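Local coordinates for 3-hydroxyisobutyrate dehydrogenase (Salmonella typhimurium, PDB 3G0O) that oxidises 3-hydroxyisobutyrate with NAD(P)+ as the hydride acceptor, a step of valine catabolism, at the interface of chains A and B. Coordinates in Å, arbitrary orientation; residue numbers count along the deposited sequence, not the author numbering. Chains: chain A/B, 3-hydroxyisobutyrate dehydrogenase.

The interface of chains A and B. Residues chain A 264-265, 268-269; chain B 264-265, 268-269.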
# COMPACT_ATOMS: atom_id res chain seq x y z
N PRO A 264 10.00 11.20 -9.98
CA PRO A 264 9.09 12.27 -9.59
C PRO A 264 8.60 12.13 -8.14
O PRO A 264 8.68 13.07 -7.35
CB PRO A 264 7.95 12.14 -10.60
CG PRO A 264 8.65 11.61 -11.82
CD PRO A 264 9.57 10.56 -11.24
N LEU A 265 8.10 10.95 -7.79
CA LEU A 265 7.58 10.71 -6.45
C LEU A 265 8.63 10.47 -5.36
O LEU A 265 8.50 10.97 -4.25
CB LEU A 265 6.59 9.54 -6.48
CG LEU A 265 5.33 9.77 -7.32
CD1 LEU A 265 4.58 8.45 -7.47
CD2 LEU A 265 4.44 10.83 -6.67
N THR A 268 10.27 13.65 -4.33
CA THR A 268 9.36 14.45 -3.52
C THR A 268 9.36 13.93 -2.08
O THR A 268 9.46 14.70 -1.14
CB THR A 268 7.92 14.40 -4.08
OG1 THR A 268 7.90 14.96 -5.40
CG2 THR A 268 6.95 15.19 -3.18
N ALA A 269 9.27 12.61 -1.92
CA ALA A 269 9.27 12.02 -0.59
C ALA A 269 10.57 12.33 0.14
O ALA A 269 10.56 12.62 1.34
CB ALA A 269 9.07 10.50 -0.69
N PRO B 264 2.27 17.76 -2.14
CA PRO B 264 3.51 17.45 -2.86
C PRO B 264 3.40 16.18 -3.72
O PRO B 264 3.72 16.19 -4.91
CB PRO B 264 4.53 17.30 -1.74
CG PRO B 264 4.00 18.24 -0.68
CD PRO B 264 2.52 17.96 -0.70
N LEU B 265 2.94 15.09 -3.11
CA LEU B 265 2.82 13.83 -3.83
C LEU B 265 1.61 13.70 -4.76
O LEU B 265 1.73 13.16 -5.86
CB LEU B 265 2.82 12.67 -2.83
CG LEU B 265 4.11 12.51 -2.01
CD1 LEU B 265 3.88 11.51 -0.88
CD2 LEU B 265 5.26 12.06 -2.91
N THR B 268 2.12 15.60 -7.92
CA THR B 268 3.08 14.91 -8.78
C THR B 268 2.37 13.77 -9.52
O THR B 268 2.54 13.62 -10.72
CB THR B 268 4.25 14.33 -7.95
OG1 THR B 268 4.96 15.40 -7.32
CG2 THR B 268 5.22 13.54 -8.85
N ALA B 269 1.58 12.99 -8.80
CA ALA B 269 0.86 11.88 -9.42
C ALA B 269 -0.10 12.40 -10.50
O ALA B 269 -0.22 11.79 -11.56
CB ALA B 269 0.08 11.10 -8.36
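A:Thr268 sets its methyl against the ring of B:Pro264, and B:Thr268 repeats the contact on A:Pro264, a worked example of how a two-fold axis makes one small motif count twice. CG2 of A:Thr268 lies 3.5 Å from CB of B:Pro264, the threonine side chain crossing the proline at about a right angle. The same methyl meets the CD2 branch of B:Leu265 at 3.6 Å, here with the two side chains running past each other in opposite directions. Each threonine methyl is thus wedged between a proline and a leucine of the partner. Close to the axis the leucines touch each other through one branch, CD2 of A:Leu265 standing 4.0 Å from CD2 of B:Leu265. That branch also lies 3.7 Å from the backbone O of B:Leu265.

Within each chain a hydrogen bond sets the threonine side chain. In A:Thr268 the methyl CG2 is anti to the backbone N, while the hydroxyl (chi1 -62°) sits beside that N and turns back along its own helix. There OG1 donates to the carbonyl O of A:Pro264, one turn earlier, at 2.8 Å; the C=O···OG1 angle is 159°. The bond restrains the side chain's rotation and so is likely to keep the methyl turned towards the partner. Across the axis OG1 of A:Thr268 and OG1 of B:Thr268 are 3.5 Å apart, neighbours that are not bonded to each other.

All four residues of each chain belong to the first turns of helix 264-281, in the C-terminal helical region characteristic of the family. The patch is part of the two-fold interface of the deposited dimer, which may be the biological one, its centre about 18 Å from the predicted active-site residue A:Lys179.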